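Side-chain contacts in endo-beta-1,4-glucanase (Bacillus licheniformis, PDB 2JEN), which hydrolyses internal beta-1,4-glucosidic bonds in the backbone of xyloglucan and probably of cellulose, as a family 12 glycoside hydrolase: residues L39-N43 / K44-I48; G101-A104 / G105-F108; V175-G179 / H180-V184. The protein carries 1 engineered substitution. All blocks are in the same frame, centred on the assembly; numbering follows the deposited sequence. Where two conformers were deposited one is given.

Contact 1. Residues L39-N43 / K44-I48; sequences LYFKN and KKYYI. With SO4 (sulfate ion), chain H; SO4 (sulfate ion), chain B.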
loop_
_atom_site.group_PDB
_atom_site.type_symbol
_atom_site.label_atom_id
_atom_site.label_comp_id
_atom_site.label_asym_id
_atom_site.label_seq_id
_atom_site.Cartn_x
_atom_site.Cartn_y
_atom_site.Cartn_z
ATOM N N LEU A 39 -1.833 -19.692 5.437
ATOM C CA LEU A 39 -3.140 -19.976 4.901
ATOM C C LEU A 39 -3.333 -21.480 4.814
ATOM O O LEU A 39 -2.810 -22.161 3.916
ATOM C CB LEU A 39 -3.383 -19.341 3.522
ATOM C CG LEU A 39 -3.380 -17.811 3.490
ATOM C CD1 LEU A 39 -3.443 -17.270 2.072
ATOM C CD2 LEU A 39 -4.546 -17.237 4.318
ATOM N N TYR A 40 -4.114 -22.028 5.743
ATOM C CA TYR A 40 -4.346 -23.466 5.789
ATOM C C TYR A 40 -5.351 -23.865 4.725
ATOM O O TYR A 40 -6.265 -23.104 4.366
ATOM C CB TYR A 40 -4.886 -23.872 7.158
ATOM C CG TYR A 40 -3.885 -23.712 8.281
ATOM C CD1 TYR A 40 -3.777 -22.520 8.960
ATOM C CD2 TYR A 40 -3.006 -24.740 8.618
ATOM C CE1 TYR A 40 -2.866 -22.334 9.973
ATOM C CE2 TYR A 40 -2.067 -24.562 9.639
ATOM C CZ TYR A 40 -2.001 -23.356 10.306
ATOM O OH TYR A 40 -1.084 -23.172 11.318
ATOM N N PHE A 41 -5.246 -25.103 4.248
ATOM C CA PHE A 41 -6.233 -25.647 3.321
ATOM C C PHE A 41 -6.228 -27.153 3.406
ATOM O O PHE A 41 -5.380 -27.744 4.078
ATOM C CB PHE A 41 -6.060 -25.115 1.899
ATOM C CG PHE A 41 -4.777 -25.510 1.207
ATOM C CD1 PHE A 41 -3.576 -24.880 1.473
ATOM C CD2 PHE A 41 -4.779 -26.492 0.241
ATOM C CE1 PHE A 41 -2.444 -25.234 0.797
ATOM C CE2 PHE A 41 -3.623 -26.832 -0.451
ATOM C CZ PHE A 41 -2.472 -26.232 -0.158
ATOM N N LYS A 42 -7.260 -27.769 2.822
ATOM C CA LYS A 42 -7.432 -29.230 2.871
ATOM C C LYS A 42 -7.528 -29.735 4.303
ATOM O O LYS A 42 -6.756 -30.601 4.736
ATOM C CB LYS A 42 -6.312 -29.950 2.104
ATOM C CG LYS A 42 -6.622 -31.400 1.714
ATOM C CD LYS A 42 -7.556 -31.411 0.461
ATOM C CE LYS A 42 -6.759 -31.137 -0.858
ATOM N NZ LYS A 42 -7.572 -30.627 -2.043
ATOM N N ASN A 43 -8.487 -29.205 5.070
ATOM C CA ASN A 43 -8.686 -29.609 6.456
ATOM C C ASN A 43 -7.404 -29.487 7.273
ATOM O O ASN A 43 -7.097 -30.311 8.131
ATOM C CB ASN A 43 -9.274 -31.034 6.514
ATOM C CG ASN A 43 -9.847 -31.396 7.873
ATOM O OD1 ASN A 43 -9.853 -32.583 8.247
ATOM N ND2 ASN A 43 -10.306 -30.406 8.624
ATOM N N LYS A 44 -6.674 -28.397 7.021
ATOM C CA LYS A 44 -5.428 -28.072 7.697
ATOM C C LYS A 44 -4.317 -29.124 7.500
ATOM O O LYS A 44 -3.345 -29.106 8.231
ATOM C CB LYS A 44 -5.588 -27.713 9.167
ATOM C CG LYS A 44 -6.511 -26.550 9.451
ATOM C CD LYS A 44 -6.569 -26.169 10.903
ATOM C CE LYS A 44 -5.339 -25.458 11.425
ATOM N NZ LYS A 44 -5.416 -25.058 12.872
ATOM N N LYS A 45 -4.418 -29.936 6.459
ATOM C CA LYS A 45 -3.315 -30.850 6.100
ATOM C C LYS A 45 -2.126 -30.073 5.554
ATOM O O LYS A 45 -0.986 -30.488 5.707
ATOM C CB LYS A 45 -3.792 -31.840 5.033
ATOM C CG LYS A 45 -2.792 -32.944 4.697
ATOM C CD LYS A 45 -3.332 -33.814 3.561
ATOM C CE LYS A 45 -2.254 -34.774 3.067
ATOM N NZ LYS A 45 -2.685 -35.630 1.924
ATOM N N TYR A 46 -2.410 -28.942 4.934
ATOM C CA TYR A 46 -1.365 -28.094 4.346
ATOM C C TYR A 46 -1.543 -26.678 4.799
ATOM O O TYR A 46 -2.640 -26.255 5.167
ATOM C CB TYR A 46 -1.473 -28.095 2.823
ATOM C CG TYR A 46 -1.593 -29.445 2.152
ATOM C CD1 TYR A 46 -0.635 -30.439 2.314
ATOM C CD2 TYR A 46 -2.655 -29.712 1.316
ATOM C CE1 TYR A 46 -0.754 -31.661 1.643
ATOM C CE2 TYR A 46 -2.782 -30.908 0.667
ATOM C CZ TYR A 46 -1.826 -31.876 0.828
ATOM O OH TYR A 46 -1.953 -33.087 0.161
ATOM N N TYR A 47 -0.473 -25.902 4.680
ATOM C CA TYR A 47 -0.629 -24.428 4.673
ATOM C C TYR A 47 0.339 -23.806 3.737
ATOM O O TYR A 47 1.461 -24.276 3.559
ATOM C CB TYR A 47 -0.493 -23.808 6.075
ATOM C CG TYR A 47 0.761 -24.163 6.855
ATOM C CD1 TYR A 47 0.812 -25.295 7.650
ATOM C CD2 TYR A 47 1.889 -23.332 6.832
ATOM C CE1 TYR A 47 1.952 -25.579 8.386
ATOM C CE2 TYR A 47 3.018 -23.635 7.600
ATOM C CZ TYR A 47 3.048 -24.772 8.348
ATOM O OH TYR A 47 4.154 -25.045 9.130
ATOM N N ILE A 48 -0.106 -22.739 3.101
ATOM C CA ILE A 48 0.783 -21.840 2.389
ATOM C C ILE A 48 1.425 -20.974 3.472
ATOM O O ILE A 48 0.753 -20.480 4.366
ATOM C CB ILE A 48 0.054 -20.973 1.323
ATOM C CG1 ILE A 48 -0.954 -21.800 0.495
ATOM C CG2 ILE A 48 1.067 -20.286 0.448
ATOM C CD1 ILE A 48 -1.770 -20.990 -0.495
HETATM S S SO4 H . -11.429 -28.120 3.526
HETATM O O1 SO4 H . -10.740 -29.089 2.658
HETATM O O2 SO4 H . -12.069 -27.077 2.716
HETATM O O3 SO4 H . -12.474 -28.848 4.250
HETATM O O4 SO4 H . -10.581 -27.448 4.467
HETATM S S SO4 B . -9.046 -25.663 13.906
HETATM O O1 SO4 B . -9.994 -25.375 14.994
HETATM O O2 SO4 B . -7.759 -25.008 14.165
HETATM O O3 SO4 B . -8.829 -27.112 13.886
HETATM O O4 SO4 B . -9.474 -25.231 12.607
HETATM O O HOH W 1 -2.394 -25.223 13.539
#

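Contact 2. Residues G101-A104 / G105-F108; sequences GYTA and GSGF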
loop_
_atom_site.group_PDB
_atom_site.type_symbol
_atom_site.label_atom_id
_atom_site.label_comp_id
_atom_site.label_asym_id
_atom_site.label_seq_id
_atom_site.Cartn_x
_atom_site.Cartn_y
_atom_site.Cartn_z
ATOM N N GLY A 101 4.973 -30.132 16.366
ATOM C CA GLY A 101 4.299 -31.175 15.664
ATOM C C GLY A 101 4.116 -30.950 14.178
ATOM O O GLY A 101 4.842 -30.209 13.551
ATOM N N TYR A 102 3.164 -31.685 13.636
ATOM C CA TYR A 102 3.017 -31.954 12.228
ATOM C C TYR A 102 1.570 -31.647 11.829
ATOM O O TYR A 102 0.640 -31.976 12.593
ATOM C CB TYR A 102 3.275 -33.440 11.922
ATOM C CG TYR A 102 4.592 -33.962 12.524
ATOM C CD1 TYR A 102 4.692 -34.316 13.841
ATOM C CD2 TYR A 102 5.746 -34.096 11.739
ATOM C CE1 TYR A 102 5.873 -34.782 14.379
ATOM C CE2 TYR A 102 6.938 -34.563 12.265
ATOM C CZ TYR A 102 7.005 -34.915 13.589
ATOM O OH TYR A 102 8.176 -35.411 14.169
ATOM N N THR A 103 1.341 -31.161 10.617
ATOM C CA THR A 103 -0.035 -30.879 10.193
ATOM C C THR A 103 -0.898 -32.138 10.242
ATOM O O THR A 103 -0.461 -33.263 9.969
ATOM C CB THR A 103 -0.101 -30.242 8.798
ATOM O OG1 THR A 103 0.523 -31.091 7.844
ATOM C CG2 THR A 103 0.547 -28.821 8.744
ATOM N N ALA A 104 -2.129 -31.911 10.644
ATOM C CA ALA A 104 -3.099 -32.989 10.799
ATOM C C ALA A 104 -3.305 -33.717 9.502
ATOM O O ALA A 104 -3.556 -33.119 8.462
ATOM C CB ALA A 104 -4.428 -32.357 11.295
ATOM N N GLY A 105 -3.246 -35.057 9.536
ATOM C CA GLY A 105 -3.523 -35.839 8.366
ATOM C C GLY A 105 -2.444 -35.857 7.319
ATOM O O GLY A 105 -2.643 -36.375 6.244
ATOM N N SER A 106 -1.278 -35.279 7.615
ATOM C CA SER A 106 -0.236 -35.217 6.616
ATOM C C SER A 106 0.405 -36.568 6.341
ATOM O O SER A 106 0.937 -36.809 5.280
ATOM C CB SER A 106 0.837 -34.215 7.054
ATOM O OG SER A 106 1.447 -34.549 8.288
ATOM N N GLY A 107 0.374 -37.431 7.340
ATOM C CA GLY A 107 1.105 -38.682 7.283
ATOM C C GLY A 107 2.529 -38.615 7.800
ATOM O O GLY A 107 3.237 -39.633 7.834
ATOM N N PHE A 108 2.961 -37.440 8.271
ATOM C CA PHE A 108 4.290 -37.269 8.878
ATOM C C PHE A 108 4.148 -37.287 10.382
ATOM O O PHE A 108 3.123 -36.847 10.924
ATOM C CB PHE A 108 4.945 -35.977 8.353
ATOM C CG PHE A 108 5.071 -35.970 6.872
ATOM C CD1 PHE A 108 5.889 -36.891 6.238
ATOM C CD2 PHE A 108 4.300 -35.126 6.077
ATOM C CE1 PHE A 108 5.941 -36.938 4.871
ATOM C CE2 PHE A 108 4.375 -35.155 4.726
ATOM C CZ PHE A 108 5.196 -36.095 4.108
#

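Contact 3. Residues V175-G179 / H180-V184; sequences VSIGG and HSWKV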
loop_
_atom_site.group_PDB
_atom_site.type_symbol
_atom_site.label_atom_id
_atom_site.label_comp_id
_atom_site.label_asym_id
_atom_site.label_seq_id
_atom_site.Cartn_x
_atom_site.Cartn_y
_atom_site.Cartn_z
ATOM N N VAL A 175 21.748 -38.359 -12.433
ATOM C CA VAL A 175 21.025 -39.610 -12.242
ATOM C C VAL A 175 19.645 -39.551 -12.843
ATOM O O VAL A 175 19.054 -38.467 -12.962
ATOM C CB VAL A 175 20.874 -39.979 -10.739
ATOM C CG1 VAL A 175 22.201 -39.998 -10.096
ATOM C CG2 VAL A 175 19.958 -38.948 -10.001
ATOM N N SER A 176 19.137 -40.696 -13.255
ATOM C CA SER A 176 17.720 -40.820 -13.674
ATOM C C SER A 176 16.944 -41.455 -12.535
ATOM O O SER A 176 17.221 -42.580 -12.145
ATOM C CB SER A 176 17.623 -41.664 -14.947
ATOM O OG SER A 176 16.292 -41.783 -15.426
ATOM N N ILE A 177 15.981 -40.697 -11.975
ATOM C CA ILE A 177 15.106 -41.187 -10.922
ATOM C C ILE A 177 13.704 -40.747 -11.248
ATOM O O ILE A 177 13.458 -39.555 -11.562
ATOM C CB ILE A 177 15.511 -40.613 -9.542
ATOM C CG1 ILE A 177 16.919 -41.044 -9.129
ATOM C CG2 ILE A 177 14.487 -41.019 -8.465
ATOM C CD1 ILE A 177 17.419 -40.404 -7.824
ATOM N N GLY A 178 12.764 -41.675 -11.174
ATOM C CA GLY A 178 11.343 -41.347 -11.337
ATOM C C GLY A 178 10.976 -40.894 -12.742
ATOM O O GLY A 178 9.924 -40.238 -12.944
ATOM N N GLY A 179 11.812 -41.227 -13.732
ATOM C CA GLY A 179 11.585 -40.795 -15.099
ATOM C C GLY A 179 12.104 -39.426 -15.500
ATOM O O GLY A 179 11.774 -38.906 -16.587
ATOM N N HIS A 180 12.886 -38.814 -14.605
ATOM C CA HIS A 180 13.498 -37.510 -14.829
ATOM C C HIS A 180 15.008 -37.635 -14.593
ATOM O O HIS A 180 15.448 -38.449 -13.781
ATOM C CB HIS A 180 12.953 -36.478 -13.826
ATOM C CG HIS A 180 11.467 -36.259 -13.877
ATOM N ND1 HIS A 180 10.908 -35.170 -14.504
ATOM C CD2 HIS A 180 10.438 -36.983 -13.385
ATOM C CE1 HIS A 180 9.595 -35.224 -14.374
ATOM N NE2 HIS A 180 9.277 -36.312 -13.699
ATOM N N SER A 181 15.766 -36.765 -15.244
ATOM C CA SER A 181 17.209 -36.647 -14.988
ATOM C C SER A 181 17.506 -35.497 -14.041
ATOM O O SER A 181 17.008 -34.387 -14.235
ATOM C CB SER A 181 17.964 -36.423 -16.278
ATOM O OG SER A 181 17.792 -37.591 -17.090
ATOM N N TRP A 182 18.400 -35.742 -13.084
ATOM C CA TRP A 182 18.712 -34.823 -11.992
ATOM C C TRP A 182 20.211 -34.710 -11.820
ATOM O O TRP A 182 20.916 -35.720 -11.735
ATOM C CB TRP A 182 18.155 -35.355 -10.671
ATOM C CG TRP A 182 16.706 -35.767 -10.714
ATOM C CD1 TRP A 182 16.254 -37.012 -10.904
ATOM C CD2 TRP A 182 15.559 -34.933 -10.588
ATOM N NE1 TRP A 182 14.895 -37.037 -10.921
ATOM C CE2 TRP A 182 14.435 -35.765 -10.709
ATOM C CE3 TRP A 182 15.371 -33.556 -10.366
ATOM C CZ2 TRP A 182 13.125 -35.263 -10.667
ATOM C CZ3 TRP A 182 14.089 -33.065 -10.326
ATOM C CH2 TRP A 182 12.977 -33.905 -10.435
ATOM N N LYS A 183 20.701 -33.486 -11.689
ATOM C CA LYS A 183 22.069 -33.255 -11.205
ATOM C C LYS A 183 22.030 -33.301 -9.678
ATOM O O LYS A 183 21.233 -32.608 -9.058
ATOM C CB LYS A 183 22.582 -31.900 -11.680
ATOM C CG LYS A 183 22.621 -31.782 -13.176
ATOM C CD LYS A 183 22.926 -30.347 -13.603
ATOM C CE LYS A 183 21.640 -29.403 -13.451
ATOM N NZ LYS A 183 21.839 -28.019 -14.044
ATOM N N VAL A 184 22.862 -34.123 -9.075
ATOM C CA VAL A 184 22.874 -34.379 -7.645
ATOM C C VAL A 184 24.018 -33.620 -6.992
ATOM O O VAL A 184 25.140 -33.640 -7.506
ATOM C CB VAL A 184 23.040 -35.877 -7.331
ATOM C CG1 VAL A 184 23.101 -36.141 -5.834
ATOM C CG2 VAL A 184 21.992 -36.712 -8.052
HETATM O O HOH W 2 15.982 -39.685 -17.038
#

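Contact 1. Residues L39-N43 / K44-I48
The Y40 ring is sandwiched: CE of K44 sits 3.7 Å above one face, over its centre, and CB of Y47 lies against the opposite face, displaced toward the rim. K44 NZ continues the first approach as a cation-pi contact, 4.6 Å from the Y40 ring centroid and only 9° off its normal. A bend at chi3 (73°) folds the lysine over the ring, and NZ of K44 donates to O2 of the chain B sulfate at 2.7 Å and to a water that also bonds Y40 OH. The Y40 and Y47 side chains lie alongside each other, pointing the same way, but their rings meet obliquely, planes at 54°, with Y40 CE2 3.6 Å from Y47 CD1.

On the other side of the sheet, CB of Y46 presses on a face of the F41 ring, and F41 CE2 meets Y46 CD2 at 3.5 Å. F41 CE1 also reaches I48 CG1 at 3.8 Å, while L39 O lies at the edge of the F41 ring. The Y46 hydroxyl is held by D257 and the backbone of V258.

Paired backbone bonds join L39 to I48, and F41 N donates to Y46 O. A type I' turn from K42 to K45 closes the strands, where K45 N donates to K42 O at 3.0 Å. With K45 and Y46 both opposite F41, this is a beta hairpin carrying a classic beta bulge.

Contact 2. Residues G101-A104 / G105-F108
Hydrogen bonds between T103 and S106 carry this contact. T103 O takes two donors from the same residue: the backbone N of S106 at 3.2 Å, which approaches from above the carbonyl plane, and S106 OG at 2.8 Å, tilted 20° from that plane. The first closes a type II beta turn running from T103 to S106; the second adds a side-chain grip on the same oxygen. S106 OG in turn accepts from F108 N at 3.3 Å, in a nearly straight bond of 165°, so an ST turn follows directly on the beta turn. One hydroxyl thus ties two successive bends together. This needs OG placed between the backbone N and the carbonyl carbon of S106 (chi1 60°), from where it can face both partners.

Van der Waals contacts add to these bonds. T103 OG1 lies 3.2 Å from S106 CB, although its hydrogen-bonding partners are K45 O and G95 N. The Y102 side chain leans on the far end of the bend: its CB is 3.6 Å from F108 O, and its CD2 touches F108 CB at 4.0 Å. Y102 OH bonds to A146 N.

Backbone shape also matters. G105 has positive phi at the third position of the turn, where a side chain would collide with A104 O.

The loop lies between strands 91-95 and 110-111. T103, S106 and F108 all touch S94 on strand 91-95, while the F108 side chain reaches V235 and V238 on strand 234-244 and V258 and V260 on strand 247-260.

Contact 3. Residues V175-G179 / H180-V184
V175 and W182 form a hydrogen-bonded antiparallel pair, as do I177 and H180, with S176 and S181 the non-hydrogen-bonded pair between them and a type I' turn from I177 to H180 joining the strands. G178 and G179 fill the two central turn positions, both with positive phi, which favours glycine.

The indole of W182 turns back along the hairpin. With CG anti to its carbonyl carbon (chi1 -50°), NE1 arrives at I177 O and donates at 3.0 Å, in a nearly straight bond of 170°. The carbonyl oxygen lies close to the indole plane, and it also accepts from H180 N at 3.2 Å; one acceptor therefore serves both the turn and the ring, and the bond fixes the rotation of the indole. I177 CB rests 3.9 Å from W182 CD1.

This is a two-residue (type I') beta hairpin made by strands 170-177 and 180-192, within a mixed sheet of the family 12 fold. Its W182 face is covered in part by helix 215-225, whose F218 meets the indole edge-to-face. A phenylalanine in place of W182 has no N-H for I177 O, which would probably keep only H180 N of these two donors, the ring then being freer to turn beside F218.

Beyond the tryptophan, V175 CG2 packs on V184 CG2 at 3.6 Å, the two side chains crossing at about a right angle. The H180 ring presents its edge to the turn, CD2 lying 3.3 Å from G178 O, while ND1 is hydrogen-bonded to R204.

Overall arrangement
Along the chain the three contacts follow in series, from the N-terminal hairpin of contact 1 through the loop of contact 2 to the hairpin of contact 3. Contacts 1 and 2 are neighbours, their centres 11 Å apart: T103 joins the loop to the hairpin, its methyl packing on the Y47 ring. Contact 3 lies about 30 Å from contact 1 and 28 Å from contact 2, centre to centre. Both hairpins belong to the same mixed sheet and each is closed by a type I' turn, on opposite sides of the chain's centre. The side chains of T103 and V184 each stay about 13 Å from a bound sugar, so these contacts probably belong to the scaffold around the glycan-binding cleft.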